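Local coordinates for protein carnitinyl-CoA dehydratase (Mycobacterium avium, PDB 3R0O) that probably catalyses the reversible hydration and dehydration of carnitinyl-coenzyme A thioesters, at residues A[134-139]-A[190-195]; A[62-67]-A[201-206]; A[110-115]-A[130-135]. All coordinates share one frame; numbering follows the deposited sequence.

Contact 1: residues A[134-139]-A[190-195]; sequences ACESAS and NEVVPD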
loop_
_atom_site.group_PDB
_atom_site.type_symbol
_atom_site.label_atom_id
_atom_site.label_comp_id
_atom_site.label_asym_id
_atom_site.label_seq_id
_atom_site.Cartn_x
_atom_site.Cartn_y
_atom_site.Cartn_z
ATOM N N ALA A 134 19.994 7.123 1.081
ATOM C CA ALA A 134 20.455 7.554 2.398
ATOM C C ALA A 134 21.848 6.989 2.683
ATOM O O ALA A 134 22.200 5.928 2.191
ATOM C CB ALA A 134 19.476 7.130 3.493
ATOM N N CYS A 135 22.625 7.711 3.468
ATOM C CA CYS A 135 23.896 7.207 3.938
ATOM C C CYS A 135 23.632 6.282 5.134
ATOM O O CYS A 135 22.528 6.298 5.693
ATOM C CB CYS A 135 24.826 8.374 4.302
ATOM S SG CYS A 135 24.193 9.405 5.652
ATOM N N GLU A 136 24.627 5.459 5.485
ATOM C CA GLU A 136 24.541 4.462 6.555
ATOM C C GLU A 136 24.001 5.029 7.847
ATOM O O GLU A 136 23.134 4.423 8.488
ATOM C CB GLU A 136 25.929 3.860 6.827
ATOM C CG GLU A 136 26.388 2.827 5.810
ATOM C CD GLU A 136 25.621 1.507 5.897
ATOM O OE1 GLU A 136 25.064 1.219 6.981
ATOM O OE2 GLU A 136 25.574 0.748 4.896
ATOM N N SER A 137 24.500 6.209 8.229
ATOM C CA SER A 137 24.134 6.770 9.527
ATOM C C SER A 137 22.867 7.654 9.504
ATOM O O SER A 137 22.514 8.243 10.521
ATOM C CB SER A 137 25.333 7.500 10.144
ATOM O OG SER A 137 25.479 8.752 9.512
ATOM N N ALA A 138 22.174 7.729 8.365
ATOM C CA ALA A 138 20.915 8.497 8.293
ATOM C C ALA A 138 19.798 7.786 9.079
ATOM O O ALA A 138 19.827 6.578 9.289
ATOM C CB ALA A 138 20.492 8.714 6.862
ATOM N N SER A 139 18.825 8.546 9.530
ATOM C CA SER A 139 17.647 7.955 10.146
ATOM C C SER A 139 16.466 8.840 9.827
ATOM O O SER A 139 16.636 10.029 9.515
ATOM C CB SER A 139 17.821 7.834 11.649
ATOM O OG SER A 139 18.053 9.116 12.208
ATOM N N ASN A 190 15.479 3.836 -1.478
ATOM C CA ASN A 190 15.930 2.993 -2.600
ATOM C C ASN A 190 17.329 2.432 -2.441
ATOM O O ASN A 190 17.663 1.420 -3.039
ATOM C CB ASN A 190 15.812 3.715 -3.950
ATOM C CG ASN A 190 14.415 4.252 -4.196
ATOM O OD1 ASN A 190 14.101 5.359 -3.770
ATOM N ND2 ASN A 190 13.557 3.451 -4.841
ATOM N N GLU A 191 18.151 3.092 -1.637
ATOM C CA GLU A 191 19.531 2.675 -1.513
ATOM C C GLU A 191 20.134 3.229 -0.240
ATOM O O GLU A 191 19.749 4.306 0.222
ATOM C CB GLU A 191 20.335 3.136 -2.738
ATOM C CG GLU A 191 21.664 2.418 -2.870
ATOM C CD GLU A 191 22.457 2.833 -4.084
ATOM O OE1 GLU A 191 22.066 3.798 -4.792
ATOM O OE2 GLU A 191 23.500 2.194 -4.315
ATOM N N VAL A 192 21.084 2.473 0.311
ATOM C CA VAL A 192 21.862 2.901 1.457
ATOM C C VAL A 192 23.319 2.846 0.991
ATOM O O VAL A 192 23.715 1.844 0.401
ATOM C CB VAL A 192 21.616 1.965 2.664
ATOM C CG1 VAL A 192 22.632 2.214 3.785
ATOM C CG2 VAL A 192 20.162 2.125 3.177
ATOM N N VAL A 193 24.087 3.920 1.222
ATOM C CA VAL A 193 25.480 4.054 0.742
ATOM C C VAL A 193 26.369 4.600 1.874
ATOM O O VAL A 193 25.845 5.071 2.871
ATOM C CB VAL A 193 25.584 4.980 -0.508
ATOM C CG1 VAL A 193 24.784 4.401 -1.697
ATOM C CG2 VAL A 193 25.178 6.445 -0.178
ATOM N N PRO A 194 27.711 4.531 1.732
ATOM C CA PRO A 194 28.571 5.055 2.809
ATOM C C PRO A 194 28.390 6.564 3.071
ATOM O O PRO A 194 28.124 7.338 2.144
ATOM C CB PRO A 194 29.992 4.777 2.294
ATOM C CG PRO A 194 29.841 3.546 1.398
ATOM C CD PRO A 194 28.479 3.759 0.726
ATOM N N ASP A 195 28.540 6.966 4.331
ATOM C CA ASP A 195 28.493 8.375 4.680
ATOM C C ASP A 195 29.485 9.125 3.812
ATOM O O ASP A 195 30.606 8.637 3.551
ATOM C CB ASP A 195 28.847 8.589 6.158
ATOM C CG ASP A 195 27.837 7.962 7.105
ATOM O OD1 ASP A 195 26.759 7.509 6.676
ATOM O OD2 ASP A 195 28.121 7.899 8.302
#
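Asp-195 reaches back from the end of strand 191-193 to grip the turn that follows strand 131-135, an example of an aspartate side chain bound to the turn that ends a strand. Its CG stands anti to its own carbonyl carbon (chi1 -65°), which carries the carboxylate over Cys-135 and up to Ser-137. Asp-195 OD1 takes the backbone N-H of Ser-137 through its syn lone pair, at 3.0 Å and nearly straight (166°). Ser-137 OG comes to 3.0 Å from Asp-195 OD2, where a hydrogen bond is possible, though it is not settled, because the hydroxyl proton could go elsewhere. The same Asp-195 OD1 rests 3.2 Å from Cys-135 CB, beside the sulphur.

Glu-136, the next residue of the turn after Cys-135, meets strand 191-193 instead. Its bent chain crosses the side chain of Val-192 at about a right angle, so that Glu-136 OE2 comes within 3.5 Å of Val-192 CG1, a van der Waals touch. Behind these groups runs the parallel pairing of the strands: Ala-134 N donates to Glu-191 O and Val-193 N to Ala-134 O, and Glu-136 N adds a weak, bent bond to Val-193 O. Ala-134 and Val-192 share one face of the sheet, where Val-192 meets helix 180-186; Val-193 lies on the other, against helix 198-210. A type I turn from Cys-135 to Ala-138 then carries the chain away.

Strand 191-193 is thus added as the outermost strand, within this chain, of the crotonase-type sheet. The chemistry implies a polar clasp among solvent-exposed residues: one carboxylate holds a turn amide and approaches a hydroxyl, which would probably favour its charged form.

Contact 2: residues A[62-67]-A[201-206]; sequences AVVITG and AALALA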
loop_
_atom_site.group_PDB
_atom_site.type_symbol
_atom_site.label_atom_id
_atom_site.label_comp_id
_atom_site.label_asym_id
_atom_site.label_seq_id
_atom_site.Cartn_x
_atom_site.Cartn_y
_atom_site.Cartn_z
ATOM N N ALA A 62 16.029 15.887 -14.236
ATOM C CA ALA A 62 15.912 15.325 -12.885
ATOM C C ALA A 62 16.461 16.309 -11.874
ATOM O O ALA A 62 17.258 17.172 -12.214
ATOM C CB ALA A 62 16.627 14.004 -12.761
ATOM N N VAL A 63 16.001 16.173 -10.631
ATOM C CA VAL A 63 16.396 17.034 -9.533
ATOM C C VAL A 63 16.899 16.180 -8.374
ATOM O O VAL A 63 16.340 15.101 -8.083
ATOM C CB VAL A 63 15.215 17.942 -9.068
ATOM C CG1 VAL A 63 15.533 18.690 -7.787
ATOM C CG2 VAL A 63 14.816 18.919 -10.171
ATOM N N VAL A 64 17.970 16.655 -7.733
ATOM C CA VAL A 64 18.473 16.069 -6.505
ATOM C C VAL A 64 18.497 17.151 -5.439
ATOM O O VAL A 64 18.965 18.268 -5.691
ATOM C CB VAL A 64 19.896 15.465 -6.702
ATOM C CG1 VAL A 64 20.491 14.976 -5.354
ATOM C CG2 VAL A 64 19.876 14.320 -7.763
ATOM N N ILE A 65 17.954 16.838 -4.263
ATOM C CA ILE A 65 18.066 17.731 -3.109
ATOM C C ILE A 65 18.880 17.053 -1.994
ATOM O O ILE A 65 18.696 15.867 -1.717
ATOM C CB ILE A 65 16.654 18.189 -2.595
ATOM C CG1 ILE A 65 16.785 19.306 -1.550
ATOM C CG2 ILE A 65 15.844 17.009 -2.053
ATOM C CD1 ILE A 65 15.481 20.168 -1.375
ATOM N N THR A 66 19.783 17.800 -1.364
ATOM C CA THR A 66 20.626 17.263 -0.306
ATOM C C THR A 66 20.921 18.352 0.740
ATOM O O THR A 66 20.567 19.522 0.538
ATOM C CB THR A 66 21.943 16.670 -0.925
ATOM O OG1 THR A 66 22.554 15.726 -0.022
ATOM C CG2 THR A 66 22.942 17.791 -1.307
ATOM N N GLY A 67 21.560 17.971 1.853
ATOM C CA GLY A 67 21.962 18.929 2.903
ATOM C C GLY A 67 23.480 19.022 2.928
ATOM O O GLY A 67 24.154 18.047 2.621
ATOM N N ALA A 201 26.062 9.000 -5.368
ATOM C CA ALA A 201 25.116 7.895 -5.523
ATOM C C ALA A 201 23.787 8.406 -6.099
ATOM O O ALA A 201 23.173 7.749 -6.945
ATOM C CB ALA A 201 24.922 7.161 -4.202
ATOM N N ALA A 202 23.378 9.597 -5.684
ATOM C CA ALA A 202 22.127 10.164 -6.179
ATOM C C ALA A 202 22.259 10.569 -7.628
ATOM O O ALA A 202 21.319 10.366 -8.419
ATOM C CB ALA A 202 21.670 11.355 -5.320
ATOM N N LEU A 203 23.401 11.170 -7.982
ATOM C CA LEU A 203 23.645 11.501 -9.373
ATOM C C LEU A 203 23.679 10.254 -10.228
ATOM O O LEU A 203 23.136 10.270 -11.321
ATOM C CB LEU A 203 24.896 12.368 -9.585
ATOM C CG LEU A 203 24.845 13.761 -8.939
ATOM C CD1 LEU A 203 26.245 14.413 -8.997
ATOM C CD2 LEU A 203 23.793 14.644 -9.626
ATOM N N ALA A 204 24.289 9.171 -9.731
ATOM C CA ALA A 204 24.299 7.911 -10.478
ATOM C C ALA A 204 22.865 7.391 -10.693
ATOM O O ALA A 204 22.513 6.949 -11.793
ATOM C CB ALA A 204 25.234 6.841 -9.820
ATOM N N LEU A 205 22.023 7.479 -9.668
ATOM C CA LEU A 205 20.613 7.107 -9.839
ATOM C C LEU A 205 19.903 8.009 -10.871
ATOM O O LEU A 205 19.223 7.511 -11.782
ATOM C CB LEU A 205 19.878 7.115 -8.495
ATOM C CG LEU A 205 18.353 6.883 -8.564
ATOM C CD1 LEU A 205 18.043 5.602 -9.299
ATOM C CD2 LEU A 205 17.726 6.860 -7.191
ATOM N N ALA A 206 20.110 9.327 -10.767
ATOM C CA ALA A 206 19.567 10.266 -11.737
ATOM C C ALA A 206 19.964 9.940 -13.193
ATOM O O ALA A 206 19.144 10.065 -14.112
ATOM C CB ALA A 206 19.989 11.700 -11.383
#
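Val-64 and Ala-202 meet where helix 198-210 lies on the central sheet of the crotonase fold, an example of alpha/beta layer packing in which small residues let a helix settle on its strands. The axes of strand 62-67 and the helical segment 201-206 approach to 9.1 Å and run nearly antiparallel, at 164°.

All the contacts across the interface are apolar, and no hydrogen bond joins the two segments. On the helix, Ala-202 and Ala-206 stand one turn apart with their methyl groups directed at the strand; on the strand, Ala-62 and Val-64, two residues apart, point back at them. Ala-62 CB faces Ala-206 CB at 4.3 Å, methyl to methyl. Leu-203 sets out alongside the interface, yet its tip turns in, and Leu-203 CD2 reaches Val-64 CG2 at 4.3 Å.

Neighbouring strands widen this floor, since Ala-202 and Ala-206 also touch Ile-111 of strand 110-114, and Ala-206 meets Val-25 of strand 25-30.

Val-64 divides its two branches between the helix residues. Its CG2 serves Leu-203 and Ala-206, while Val-64 CG1, anti to the backbone N (chi1 174°), lies 3.8 Å from Ala-202 CB.

Contact 3: residues A[110-115]-A[130-135]; sequences TIAAVN and DLVIAC. With EDO (1,2-ethanediol), chain D.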
loop_
_atom_site.group_PDB
_atom_site.type_symbol
_atom_site.label_atom_id
_atom_site.label_comp_id
_atom_site.label_asym_id
_atom_site.label_seq_id
_atom_site.Cartn_x
_atom_site.Cartn_y
_atom_site.Cartn_z
ATOM N N THR A 110 12.418 13.702 -8.678
ATOM C CA THR A 110 13.187 14.302 -7.605
ATOM C C THR A 110 13.780 13.178 -6.775
ATOM O O THR A 110 13.115 12.176 -6.507
ATOM C CB THR A 110 12.314 15.185 -6.717
ATOM O OG1 THR A 110 11.185 14.422 -6.259
ATOM C CG2 THR A 110 11.807 16.449 -7.498
ATOM N N ILE A 111 15.030 13.354 -6.375
ATOM C CA ILE A 111 15.735 12.356 -5.579
ATOM C C ILE A 111 16.240 13.026 -4.312
ATOM O O ILE A 111 17.024 13.981 -4.394
ATOM C CB ILE A 111 16.940 11.781 -6.361
ATOM C CG1 ILE A 111 16.462 11.045 -7.624
ATOM C CG2 ILE A 111 17.772 10.803 -5.480
ATOM C CD1 ILE A 111 17.603 10.819 -8.651
ATOM N N ALA A 112 15.796 12.565 -3.140
ATOM C CA ALA A 112 16.402 13.084 -1.908
ATOM C C ALA A 112 17.691 12.306 -1.621
ATOM O O ALA A 112 17.679 11.071 -1.490
ATOM C CB ALA A 112 15.422 13.006 -0.712
ATOM N N ALA A 113 18.804 13.039 -1.530
ATOM C CA ALA A 113 20.085 12.453 -1.199
ATOM C C ALA A 113 20.311 12.759 0.271
ATOM O O ALA A 113 20.786 13.847 0.632
ATOM C CB ALA A 113 21.180 13.052 -2.084
ATOM N N VAL A 114 19.932 11.797 1.111
ATOM C CA VAL A 114 19.885 11.971 2.564
ATOM C C VAL A 114 21.274 11.710 3.198
ATOM O O VAL A 114 21.678 10.554 3.432
ATOM C CB VAL A 114 18.752 11.092 3.193
ATOM C CG1 VAL A 114 18.606 11.362 4.708
ATOM C CG2 VAL A 114 17.408 11.357 2.487
ATOM N N ASN A 115 21.992 12.810 3.427
ATOM C CA ASN A 115 23.380 12.841 3.874
ATOM C C ASN A 115 23.566 12.732 5.382
ATOM O O ASN A 115 24.704 12.789 5.885
ATOM C CB ASN A 115 24.002 14.173 3.438
ATOM C CG ASN A 115 23.247 15.374 4.005
ATOM O OD1 ASN A 115 22.137 15.679 3.577
ATOM N ND2 ASN A 115 23.851 16.056 4.981
ATOM N N ASP A 130 10.477 11.655 -5.040
ATOM C CA ASP A 130 10.131 10.432 -5.746
ATOM C C ASP A 130 10.968 9.211 -5.303
ATOM O O ASP A 130 10.452 8.086 -5.211
ATOM C CB ASP A 130 10.259 10.647 -7.245
ATOM C CG ASP A 130 9.341 11.760 -7.730
ATOM O OD1 ASP A 130 8.169 11.777 -7.276
ATOM O OD2 ASP A 130 9.791 12.616 -8.518
ATOM N N LEU A 131 12.251 9.455 -5.067
ATOM C CA LEU A 131 13.226 8.426 -4.791
ATOM C C LEU A 131 14.119 8.909 -3.634
ATOM O O LEU A 131 14.242 10.119 -3.386
ATOM C CB LEU A 131 14.043 8.179 -6.069
ATOM C CG LEU A 131 13.210 7.708 -7.285
ATOM C CD1 LEU A 131 13.983 7.796 -8.584
ATOM C CD2 LEU A 131 12.726 6.286 -7.076
ATOM N N VAL A 132 14.722 7.972 -2.912
ATOM C CA VAL A 132 15.576 8.339 -1.775
ATOM C C VAL A 132 16.826 7.483 -1.681
ATOM O O VAL A 132 16.725 6.256 -1.715
ATOM C CB VAL A 132 14.821 8.256 -0.401
ATOM C CG1 VAL A 132 15.785 8.623 0.742
ATOM C CG2 VAL A 132 13.603 9.165 -0.381
ATOM N N ILE A 133 17.996 8.137 -1.546
ATOM C CA ILE A 133 19.234 7.447 -1.189
ATOM C C ILE A 133 19.696 8.013 0.143
ATOM O O ILE A 133 19.721 9.233 0.334
ATOM C CB ILE A 133 20.343 7.580 -2.269
ATOM C CG1 ILE A 133 19.868 6.901 -3.562
ATOM C CG2 ILE A 133 21.643 6.897 -1.786
ATOM C CD1 ILE A 133 20.862 6.921 -4.688
ATOM N N ALA A 134 19.994 7.123 1.081
ATOM C CA ALA A 134 20.455 7.554 2.398
ATOM C C ALA A 134 21.848 6.989 2.683
ATOM O O ALA A 134 22.200 5.928 2.191
ATOM C CB ALA A 134 19.476 7.130 3.493
ATOM N N CYS A 135 22.625 7.711 3.468
ATOM C CA CYS A 135 23.896 7.207 3.938
ATOM C C CYS A 135 23.632 6.282 5.134
ATOM O O CYS A 135 22.528 6.298 5.693
ATOM C CB CYS A 135 24.826 8.374 4.302
ATOM S SG CYS A 135 24.193 9.405 5.652
HETATM C C1 EDO D . 9.046 18.351 -4.835
HETATM O O1 EDO D . 8.736 18.441 -6.230
HETATM C C2 EDO D . 8.739 16.951 -4.318
HETATM O O2 EDO D . 9.142 15.979 -5.299
#
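Strands 110-114 and 131-135 run parallel, 15° apart, with Ile-111 beside Leu-131 and Val-114 beside Ala-134, and backbone bonds alternate between them from Thr-110 O to Cys-135 N.

On one face Val-114 CG2 packs against Val-132 CG1 at 3.6 Å, the two side chains crossing obliquely, and Ala-134 CB lies beside Val-114 CB. On the other, Ile-111 CG1 touches Leu-131 CB at 4.1 Å, and Ile-111 and Ala-113 turn to helix 198-210. At the far end Cys-135 SG lies 3.4 Å from Asn-115 C.

The polar work is done at the start of the strands. Asp-130 OD2 accepts the Thr-110 N-H at 2.8 Å, on its anti side and 27° out of the carboxylate plane. In return Asp-130 N donates to Thr-110 OG1 at 3.1 Å; that hydroxyl also bonds O2 of a 1,2-ethanediol, probably from the crystallisation liquor, at 2.7 Å. Lys-221 forms a salt bridge to Asp-130 OD2 and Tyr-225 a hydrogen bond to OD1.

This reciprocal exchange ties the start of one strand to the start of the other, with both residues buried, and the lysine and tyrosine would help to stabilise a charged carboxylate there.

How the contacts relate
From the N terminus, strand 62-67 opens the largest loop, which contact 2 shuts when helix 198-210 returns to the sheet. Within that span lie both of the others: contact 3 closes a short loop between 110-115 and 130-135 around helix 121-128, and contact 1 begins on its last two residues, Ala-134 and Cys-135, and closes a longer loop at 190-195. The two loops therefore follow one another rather than cross. Contacts 3 and 1 set strands 110-114, 131-135 and 191-193 side by side, and contact 2 lays the helix on strand 62-67 of the same sheet. Val-63 O and Ile-111 N probably bond contact 2 to contact 3, and Val-193 touches Ala-201 of the covering helix.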